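Local coordinates for protein CyaB (PDB 3R5G) that probably catalyses the conversion of ATP to cyclic AMP, this chain being the cyclase catalytic domain of a longer membrane protein, at residues F13-R18 against L108-G113; M84-R89 against G152-S157; N37-E42 against D60-F65. All blocks are in the same frame, centred on the assembly; numbering follows the deposited sequence.

Overall arrangement
The chain begins with strand 6-18, whose end, 13-18, waits about ninety residues for its partner 108-113; interaction 1 then closes that long loop. Inside it nests interaction 3, a short loop closed when strand 61-66, through 60-65, comes back alongside 37-42 of helix 29-50. Interaction 2 opens later, in helix 74-100, after interaction 3 has closed, and ends at strand 154-157, so its span crosses that of interaction 1. All three reach one mixed sheet: strand 6-18 lies between 61-66 and 109-116, and 109-116 also pairs with 154-157. Interaction 1 is strand pairing; interactions 2 and 3 each seat a helix on that sheet.

Interaction 1: residues F13-R18 against L108-G113; sequences FFSDIR and LEIRMG
The guanidinium of Arg-111 carries a second guanidinium on one face and a carboxylate at its edge. Arg-18 lies nearly parallel on it, the planes 16° apart and the centres 3.6 Å from each other. Arg-111 NH1 sits over the middle of the Arg-18 group, while Arg-18 NE stands above the Arg-111 plane, shifted toward its rim. This salt-bridge network of Asp-16, Arg-18 and Arg-111 tops an antiparallel pairing of strands 6-18 and 109-116 in the central sheet of the cyclase catalytic domain.

Asp-16 would offset the like charges of the stack. Arg-111 grips it side-on in a salt bridge: NE reaches Asp-16 OD1 at 3.0 Å, and NH1 reaches Asp-16 OD2 at 3.0 Å. Arg-111 NE also gives a bond to OD2, so that oxygen accepts twice, and syn lone pairs are used throughout. The carboxylate plane is turned 51° from that of the guanidinium. Arg-18 NE adds a second salt bridge through a weak, bent bond to Asp-16 OD1, its chain folded at chi2 and chi3, whereas Arg-111 runs extended from CG to NE. Ser-149 O holds Arg-111 NH2 from outside, and Glu-146 adds only a long, weak ion pair to Arg-111 NH1.

Backbone bonds come in couples at Phe-14/Gly-113, Asp-16/Arg-111 and Arg-18/Glu-109. The Phe-14 N to Gly-113 O bond is almost straight, at 174°. Between them, the non-hydrogen-bonded pairs Ser-15/Met-112 and Ile-17/Ile-110 turn their side chains to the opposite face, where helices 29-50 and 74-100 pack. There Ser-15 CB lies 3.8 Å from Met-112 CG. The Phe-13 ring, with CG anti to its backbone N, receives a Met-aromatic contact at its edge: Met-112 SD lies 3.5 Å from Phe-13 CE1.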
loop_
_atom_site.group_PDB
_atom_site.type_symbol
_atom_site.label_atom_id
_atom_site.label_comp_id
_atom_site.label_asym_id
_atom_site.label_seq_id
_atom_site.Cartn_x
_atom_site.Cartn_y
_atom_site.Cartn_z
ATOM N N PHE A 13 -12.806 0.818 0.935
ATOM C CA PHE A 13 -12.602 1.988 0.086
ATOM C C PHE A 13 -11.113 2.294 0.081
ATOM O O PHE A 13 -10.451 2.322 1.151
ATOM C CB PHE A 13 -13.367 3.155 0.793
ATOM C CG PHE A 13 -13.017 4.475 0.253
ATOM C CD1 PHE A 13 -13.886 5.072 -0.701
ATOM C CD2 PHE A 13 -11.843 5.171 0.647
ATOM C CE1 PHE A 13 -13.597 6.349 -1.190
ATOM C CE2 PHE A 13 -11.542 6.497 0.103
ATOM C CZ PHE A 13 -12.419 7.080 -0.816
ATOM N N PHE A 14 -10.571 2.507 -1.136
ATOM C CA PHE A 14 -9.273 3.055 -1.298
ATOM C C PHE A 14 -9.292 4.261 -2.164
ATOM O O PHE A 14 -10.040 4.283 -3.158
ATOM C CB PHE A 14 -8.281 2.049 -1.999
ATOM C CG PHE A 14 -7.810 0.909 -1.114
ATOM C CD1 PHE A 14 -8.561 -0.192 -0.951
ATOM C CD2 PHE A 14 -6.604 1.027 -0.387
ATOM C CE1 PHE A 14 -8.098 -1.282 -0.196
ATOM C CE2 PHE A 14 -6.210 -0.006 0.482
ATOM C CZ PHE A 14 -6.928 -1.196 0.505
ATOM N N SER A 15 -8.448 5.218 -1.883
ATOM C CA SER A 15 -8.306 6.361 -2.807
ATOM C C SER A 15 -6.889 6.825 -2.899
ATOM O O SER A 15 -6.084 6.554 -2.021
ATOM C CB SER A 15 -9.159 7.523 -2.371
ATOM O OG SER A 15 -8.701 8.064 -1.085
ATOM N N ASP A 16 -6.561 7.541 -3.977
ATOM C CA ASP A 16 -5.309 8.267 -3.982
ATOM C C ASP A 16 -5.472 9.525 -4.824
ATOM O O ASP A 16 -6.547 9.732 -5.459
ATOM C CB ASP A 16 -4.134 7.409 -4.509
ATOM C CG ASP A 16 -4.230 7.074 -5.976
ATOM O OD1 ASP A 16 -4.359 7.942 -6.826
ATOM O OD2 ASP A 16 -4.200 5.865 -6.276
ATOM N N ILE A 17 -4.449 10.385 -4.811
ATOM C CA ILE A 17 -4.501 11.607 -5.637
ATOM C C ILE A 17 -3.656 11.473 -6.890
ATOM O O ILE A 17 -2.430 11.344 -6.820
ATOM C CB ILE A 17 -4.005 12.829 -4.850
ATOM C CG1 ILE A 17 -4.787 12.960 -3.585
ATOM C CG2 ILE A 17 -4.108 14.037 -5.680
ATOM C CD1 ILE A 17 -4.050 13.945 -2.572
ATOM N N ARG A 18 -4.276 11.457 -8.069
ATOM C CA ARG A 18 -3.484 11.418 -9.320
ATOM C C ARG A 18 -2.839 12.773 -9.479
ATOM O O ARG A 18 -3.485 13.790 -9.274
ATOM C CB ARG A 18 -4.396 11.100 -10.520
ATOM C CG ARG A 18 -4.968 9.695 -10.509
ATOM C CD ARG A 18 -3.872 8.714 -10.782
ATOM N NE ARG A 18 -3.120 8.432 -9.564
ATOM C CZ ARG A 18 -2.048 7.654 -9.528
ATOM N NH1 ARG A 18 -1.375 7.407 -8.376
ATOM N NH2 ARG A 18 -1.646 7.118 -10.658
ATOM N N LEU A 108 -4.569 17.941 -9.895
ATOM C CA LEU A 108 -4.571 16.933 -8.811
ATOM C C LEU A 108 -5.998 16.445 -8.735
ATOM O O LEU A 108 -6.924 17.259 -8.608
ATOM C CB LEU A 108 -4.239 17.599 -7.481
ATOM C CG LEU A 108 -2.788 18.091 -7.308
ATOM C CD1 LEU A 108 -2.588 18.974 -6.056
ATOM C CD2 LEU A 108 -1.814 16.885 -7.311
ATOM N N GLU A 109 -6.199 15.133 -8.826
ATOM C CA GLU A 109 -7.582 14.627 -8.816
ATOM C C GLU A 109 -7.647 13.319 -8.088
ATOM O O GLU A 109 -6.771 12.507 -8.244
ATOM C CB GLU A 109 -8.122 14.383 -10.198
ATOM C CG GLU A 109 -9.654 14.021 -10.091
ATOM C CD GLU A 109 -10.525 15.090 -9.544
ATOM O OE1 GLU A 109 -10.978 15.878 -10.426
ATOM O OE2 GLU A 109 -10.751 15.176 -8.281
ATOM N N ILE A 110 -8.720 13.149 -7.339
ATOM C CA ILE A 110 -8.878 11.931 -6.561
ATOM C C ILE A 110 -9.396 10.837 -7.448
ATOM O O ILE A 110 -10.169 11.079 -8.379
ATOM C CB ILE A 110 -9.834 12.206 -5.323
ATOM C CG1 ILE A 110 -9.813 10.996 -4.378
ATOM C CG2 ILE A 110 -11.286 12.712 -5.827
ATOM C CD1 ILE A 110 -10.658 11.398 -3.163
ATOM N N ARG A 111 -8.931 9.630 -7.174
ATOM C CA ARG A 111 -9.574 8.434 -7.715
ATOM C C ARG A 111 -9.817 7.435 -6.622
ATOM O O ARG A 111 -9.087 7.406 -5.618
ATOM C CB ARG A 111 -8.753 7.844 -8.838
ATOM C CG ARG A 111 -7.509 7.256 -8.358
ATOM C CD ARG A 111 -6.724 6.748 -9.549
ATOM N NE ARG A 111 -5.480 6.198 -9.000
ATOM C CZ ARG A 111 -4.756 5.271 -9.609
ATOM N NH1 ARG A 111 -3.680 4.782 -8.992
ATOM N NH2 ARG A 111 -5.123 4.823 -10.802
ATOM N N MET A 112 -10.826 6.599 -6.843
ATOM C CA MET A 112 -11.324 5.708 -5.797
ATOM C C MET A 112 -11.741 4.362 -6.301
ATOM O O MET A 112 -12.302 4.297 -7.420
ATOM C CB MET A 112 -12.578 6.364 -5.131
ATOM C CG MET A 112 -12.200 7.743 -4.606
ATOM S SD MET A 112 -13.694 8.564 -3.926
ATOM C CE MET A 112 -13.580 9.964 -4.855
ATOM N N GLY A 113 -11.572 3.337 -5.460
ATOM C CA GLY A 113 -12.018 1.996 -5.753
ATOM C C GLY A 113 -12.794 1.471 -4.551
ATOM O O GLY A 113 -12.284 1.719 -3.430
#

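Interaction 2: residues M84-R89 against G152-S157; sequences MGIAMR and GEILIS
Arg-89 NH1 is held by two acceptors. Gly-152 O takes one N-H at 2.9 Å from Arg-89 NH1, on a carbonyl lone pair and near the guanidinium plane, with an angle of 150° at the hydrogen. The second acceptor is a water, 3.0 Å from Arg-89 NH1 and in the plane of the group. The same water also accepts from Ile-154 N, so it bridges the arginine to the first residue of strand 154-157. The other terminal nitrogen, NH2, is taken up by a salt bridge to Asp-192 and a bond to Val-190 O, so the guanidinium ties helix 74-100 to the end of strand 185-190 and the residues just after it as well.

The side chain leaves the helix with CG anti to the backbone N and bends at chi3, which lays the flat group across Ile-154. Ile-154 CD1 stands over the centre of one guanidinium face, 3.7 Å from Arg-89 CZ. That methyl also presses on the helix backbone one turn earlier: Gly-85 presents no side chain, and its C lies 3.7 Å from Ile-154 CD1. Ile-86 CG1 meets the same methyl more loosely, at 4.1 Å, the two isoleucines crossing at about a right angle.

The axes of 84-89 and 154-157 run almost antiparallel, at 168°, and come within 10.2 Å: a helix lying on the sheet with one isoleucine as the wedge. With its edge taken up by two carbonyls, a water and Asp-192, the Arg-89 charge is probably well enough compensated for its face to lie on a methyl.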
loop_
_atom_site.group_PDB
_atom_site.type_symbol
_atom_site.label_atom_id
_atom_site.label_comp_id
_atom_site.label_asym_id
_atom_site.label_seq_id
_atom_site.Cartn_x
_atom_site.Cartn_y
_atom_site.Cartn_z
ATOM N N MET A 84 -19.669 8.540 0.948
ATOM C CA MET A 84 -18.461 9.187 1.410
ATOM C C MET A 84 -17.553 9.523 0.226
ATOM O O MET A 84 -17.026 10.652 0.107
ATOM C CB MET A 84 -17.836 8.236 2.408
ATOM C CG MET A 84 -16.509 8.756 2.900
ATOM S SD MET A 84 -15.434 7.575 3.706
ATOM C CE MET A 84 -15.024 6.622 2.188
ATOM N N GLY A 85 -17.413 8.564 -0.687
ATOM C CA GLY A 85 -16.562 8.861 -1.855
ATOM C C GLY A 85 -17.100 9.989 -2.718
ATOM O O GLY A 85 -16.295 10.829 -3.146
ATOM N N ILE A 86 -18.428 10.030 -2.921
ATOM C CA ILE A 86 -19.055 11.123 -3.664
ATOM C C ILE A 86 -18.713 12.473 -3.006
ATOM O O ILE A 86 -18.328 13.461 -3.660
ATOM C CB ILE A 86 -20.513 10.939 -3.819
ATOM C CG1 ILE A 86 -20.795 9.779 -4.827
ATOM C CG2 ILE A 86 -21.233 12.268 -4.226
ATOM C CD1 ILE A 86 -22.240 9.245 -4.751
ATOM N N ALA A 87 -18.859 12.458 -1.655
ATOM C CA ALA A 87 -18.569 13.635 -0.927
ATOM C C ALA A 87 -17.135 14.072 -0.971
ATOM O O ALA A 87 -16.820 15.290 -0.997
ATOM C CB ALA A 87 -19.037 13.400 0.553
ATOM N N MET A 88 -16.165 13.145 -0.924
ATOM C CA MET A 88 -14.769 13.458 -1.032
ATOM C C MET A 88 -14.467 14.035 -2.396
ATOM O O MET A 88 -13.663 14.969 -2.474
ATOM C CB MET A 88 -13.927 12.201 -0.784
ATOM C CG MET A 88 -14.000 11.708 0.676
ATOM S SD MET A 88 -13.128 10.140 0.812
ATOM C CE MET A 88 -12.889 10.087 2.599
ATOM N N ARG A 89 -15.051 13.456 -3.441
ATOM C CA ARG A 89 -14.779 13.982 -4.803
ATOM C C ARG A 89 -15.315 15.414 -4.897
ATOM O O ARG A 89 -14.620 16.276 -5.555
ATOM C CB ARG A 89 -15.446 13.027 -5.786
ATOM C CG ARG A 89 -15.279 13.490 -7.224
ATOM C CD ARG A 89 -15.581 12.418 -8.254
ATOM N NE ARG A 89 -16.998 12.078 -8.153
ATOM C CZ ARG A 89 -17.563 11.040 -8.835
ATOM N NH1 ARG A 89 -16.748 10.318 -9.657
ATOM N NH2 ARG A 89 -18.840 10.748 -8.744
ATOM N N GLY A 152 -10.634 11.197 -11.077
ATOM C CA GLY A 152 -11.981 11.668 -10.942
ATOM C C GLY A 152 -13.071 10.631 -10.902
ATOM O O GLY A 152 -14.258 11.035 -10.846
ATOM N N GLU A 153 -12.683 9.389 -10.953
ATOM C CA GLU A 153 -13.663 8.281 -11.102
ATOM C C GLU A 153 -13.741 7.531 -9.774
ATOM O O GLU A 153 -12.732 7.461 -8.986
ATOM C CB GLU A 153 -13.088 7.329 -12.150
ATOM C CG GLU A 153 -13.944 6.242 -12.626
ATOM C CD GLU A 153 -13.299 5.611 -13.889
ATOM O OE1 GLU A 153 -12.217 5.082 -13.842
ATOM O OE2 GLU A 153 -13.932 5.647 -14.965
ATOM N N ILE A 154 -14.945 7.051 -9.485
ATOM C CA ILE A 154 -15.146 6.133 -8.415
ATOM C C ILE A 154 -15.579 4.837 -9.079
ATOM O O ILE A 154 -16.714 4.710 -9.658
ATOM C CB ILE A 154 -16.304 6.601 -7.523
ATOM C CG1 ILE A 154 -15.952 7.908 -6.964
ATOM C CG2 ILE A 154 -16.536 5.576 -6.398
ATOM C CD1 ILE A 154 -17.090 8.603 -6.105
ATOM N N LEU A 155 -14.752 3.842 -8.922
ATOM C CA LEU A 155 -15.053 2.524 -9.528
ATOM C C LEU A 155 -15.503 1.548 -8.476
ATOM O O LEU A 155 -14.834 1.464 -7.388
ATOM C CB LEU A 155 -13.848 1.871 -10.214
ATOM C CG LEU A 155 -13.365 2.539 -11.493
ATOM C CD1 LEU A 155 -12.346 1.610 -12.209
ATOM C CD2 LEU A 155 -14.556 2.668 -12.438
ATOM N N ILE A 156 -16.572 0.784 -8.652
ATOM C CA ILE A 156 -17.034 -0.159 -7.674
ATOM C C ILE A 156 -17.248 -1.513 -8.354
ATOM O O ILE A 156 -17.427 -1.590 -9.614
ATOM C CB ILE A 156 -18.396 0.324 -7.091
ATOM C CG1 ILE A 156 -19.580 0.368 -8.098
ATOM C CG2 ILE A 156 -18.179 1.691 -6.476
ATOM C CD1 ILE A 156 -20.961 0.604 -7.468
ATOM N N SER A 157 -17.252 -2.556 -7.588
ATOM C CA SER A 157 -17.541 -3.916 -8.085
ATOM C C SER A 157 -19.018 -4.150 -8.138
ATOM O O SER A 157 -19.882 -3.381 -7.694
ATOM C CB SER A 157 -16.851 -4.888 -7.152
ATOM O OG SER A 157 -17.573 -4.840 -5.894
HETATM O O HOH W 1 -17.168 7.861 -11.294
#

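Interaction 3: residues N37-E42 against D60-F65; sequences NNYLNE and DCVMVF
Apolar packing seats helix 29-50 on strand 61-66. The branches of Leu-40 and Val-62 slide past each other in opposite directions, with Leu-40 CD2 and Val-62 CG2 touching at 3.8 Å. In both residues the touching branch stems from an atom anti to the carbonyl carbon: CG in Leu-40, CG2 itself in Val-62. The Tyr-39 ring adds a looser contact, its CE2 4.3 Å from Val-62 CG2.

Polar contact runs through a water. It lies in the plane of the Tyr-39 ring, 2.6 Å from Tyr-39 OH, and donates to Asp-60 O at 2.7 Å. Tyr-39 points its ring to the sheet with CG anti to the backbone N (chi1 172°), and the same carbonyl, Asp-60 O, also meets the ring edge at CE2. The carboxylate of Asp-60 turns to strand 6-18, where OD2 accepts from Ile-17 N.

On the helix, Asn-37 and Asn-41 bond to Gly-125 and Asp-127 of the second subunit, so this helix serves core and dimer interface alike. The hydroxyl of the buried Tyr-39 and the Asp-60 carbonyl share one water, which gives both a polar partner beside the Leu-40/Val-62 packing.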
loop_
_atom_site.group_PDB
_atom_site.type_symbol
_atom_site.label_atom_id
_atom_site.label_comp_id
_atom_site.label_asym_id
_atom_site.label_seq_id
_atom_site.Cartn_x
_atom_site.Cartn_y
_atom_site.Cartn_z
ATOM N N ASN A 37 -0.986 17.025 4.576
ATOM C CA ASN A 37 -1.645 16.886 5.822
ATOM C C ASN A 37 -3.056 17.539 5.836
ATOM O O ASN A 37 -3.942 17.004 6.502
ATOM C CB ASN A 37 -0.737 17.406 6.994
ATOM C CG ASN A 37 0.497 16.540 7.197
ATOM O OD1 ASN A 37 0.622 15.521 6.595
ATOM N ND2 ASN A 37 1.480 17.027 7.956
ATOM N N ASN A 38 -3.175 18.678 5.140
ATOM C CA ASN A 38 -4.484 19.342 4.998
ATOM C C ASN A 38 -5.475 18.386 4.316
ATOM O O ASN A 38 -6.564 18.185 4.840
ATOM C CB ASN A 38 -4.333 20.622 4.213
ATOM C CG ASN A 38 -5.679 21.342 3.964
ATOM O OD1 ASN A 38 -6.497 21.485 4.868
ATOM N ND2 ASN A 38 -5.824 21.880 2.780
ATOM N N TYR A 39 -5.003 17.816 3.234
ATOM C CA TYR A 39 -5.807 16.809 2.487
ATOM C C TYR A 39 -6.189 15.635 3.344
ATOM O O TYR A 39 -7.346 15.279 3.448
ATOM C CB TYR A 39 -5.027 16.336 1.263
ATOM C CG TYR A 39 -5.734 15.174 0.588
ATOM C CD1 TYR A 39 -6.886 15.367 -0.250
ATOM C CD2 TYR A 39 -5.260 13.862 0.763
ATOM C CE1 TYR A 39 -7.579 14.264 -0.814
ATOM C CE2 TYR A 39 -5.913 12.757 0.166
ATOM C CZ TYR A 39 -7.095 12.979 -0.594
ATOM O OH TYR A 39 -7.797 11.965 -1.199
ATOM N N LEU A 40 -5.205 15.015 4.028
ATOM C CA LEU A 40 -5.523 13.863 4.826
ATOM C C LEU A 40 -6.459 14.222 6.008
ATOM O O LEU A 40 -7.313 13.468 6.396
ATOM C CB LEU A 40 -4.211 13.207 5.322
ATOM C CG LEU A 40 -3.385 12.554 4.229
ATOM C CD1 LEU A 40 -2.006 12.111 4.824
ATOM C CD2 LEU A 40 -4.079 11.366 3.493
ATOM N N ASN A 41 -6.276 15.424 6.596
ATOM C CA ASN A 41 -7.133 15.834 7.696
ATOM C C ASN A 41 -8.588 16.046 7.184
ATOM O O ASN A 41 -9.505 15.582 7.809
ATOM C CB ASN A 41 -6.624 17.171 8.274
ATOM C CG ASN A 41 -7.120 17.391 9.667
ATOM O OD1 ASN A 41 -7.031 16.534 10.545
ATOM N ND2 ASN A 41 -7.789 18.526 9.847
ATOM N N GLU A 42 -8.679 16.649 5.986
ATOM C CA GLU A 42 -10.053 16.887 5.416
ATOM C C GLU A 42 -10.719 15.595 5.050
ATOM O O GLU A 42 -11.870 15.385 5.383
ATOM C CB GLU A 42 -10.060 17.775 4.193
ATOM C CG GLU A 42 -9.627 19.244 4.523
ATOM C CD GLU A 42 -10.675 19.915 5.412
ATOM O OE1 GLU A 42 -11.824 20.069 4.949
ATOM O OE2 GLU A 42 -10.396 20.223 6.601
ATOM N N ASP A 60 -0.407 9.587 0.187
ATOM C CA ASP A 60 -1.712 10.195 -0.141
ATOM C C ASP A 60 -2.789 9.142 -0.293
ATOM O O ASP A 60 -3.946 9.523 -0.467
ATOM C CB ASP A 60 -1.627 10.945 -1.479
ATOM C CG ASP A 60 -1.100 10.047 -2.624
ATOM O OD1 ASP A 60 -0.085 9.369 -2.464
ATOM O OD2 ASP A 60 -1.720 9.942 -3.706
ATOM N N CYS A 61 -2.410 7.864 -0.211
ATOM C CA CYS A 61 -3.424 6.821 -0.261
ATOM C C CYS A 61 -4.236 6.667 1.032
ATOM O O CYS A 61 -3.632 6.639 2.114
ATOM C CB CYS A 61 -2.742 5.506 -0.540
ATOM S SG CYS A 61 -3.945 4.095 -0.708
ATOM N N VAL A 62 -5.565 6.683 0.957
ATOM C CA VAL A 62 -6.434 6.556 2.106
ATOM C C VAL A 62 -7.218 5.247 2.039
ATOM O O VAL A 62 -7.743 4.870 0.995
ATOM C CB VAL A 62 -7.466 7.654 2.069
ATOM C CG1 VAL A 62 -8.598 7.518 3.048
ATOM C CG2 VAL A 62 -6.822 9.050 2.245
ATOM N N MET A 63 -7.307 4.457 3.105
ATOM C CA MET A 63 -8.028 3.216 3.182
ATOM C C MET A 63 -9.063 3.361 4.297
ATOM O O MET A 63 -8.680 3.767 5.419
ATOM C CB MET A 63 -7.011 2.160 3.551
ATOM C CG MET A 63 -7.556 0.850 3.636
ATOM S SD MET A 63 -6.262 -0.356 4.236
ATOM C CE MET A 63 -7.374 -1.708 4.512
ATOM N N VAL A 64 -10.322 3.115 4.010
ATOM C CA VAL A 64 -11.444 3.229 4.959
ATOM C C VAL A 64 -12.277 2.000 4.805
ATOM O O VAL A 64 -12.407 1.487 3.658
ATOM C CB VAL A 64 -12.274 4.483 4.690
ATOM C CG1 VAL A 64 -13.490 4.598 5.672
ATOM C CG2 VAL A 64 -11.353 5.748 4.646
ATOM N N PHE A 65 -12.813 1.434 5.888
ATOM C CA PHE A 65 -13.754 0.369 5.711
ATOM C C PHE A 65 -15.026 0.554 6.497
ATOM O O PHE A 65 -15.016 1.302 7.519
ATOM C CB PHE A 65 -13.108 -1.000 5.923
ATOM C CG PHE A 65 -12.494 -1.170 7.308
ATOM C CD1 PHE A 65 -13.249 -1.679 8.359
ATOM C CD2 PHE A 65 -11.176 -0.926 7.475
ATOM C CE1 PHE A 65 -12.589 -1.946 9.646
ATOM C CE2 PHE A 65 -10.489 -1.167 8.735
ATOM C CZ PHE A 65 -11.243 -1.643 9.821
HETATM O O HOH W 2 -6.446 9.709 -1.348
#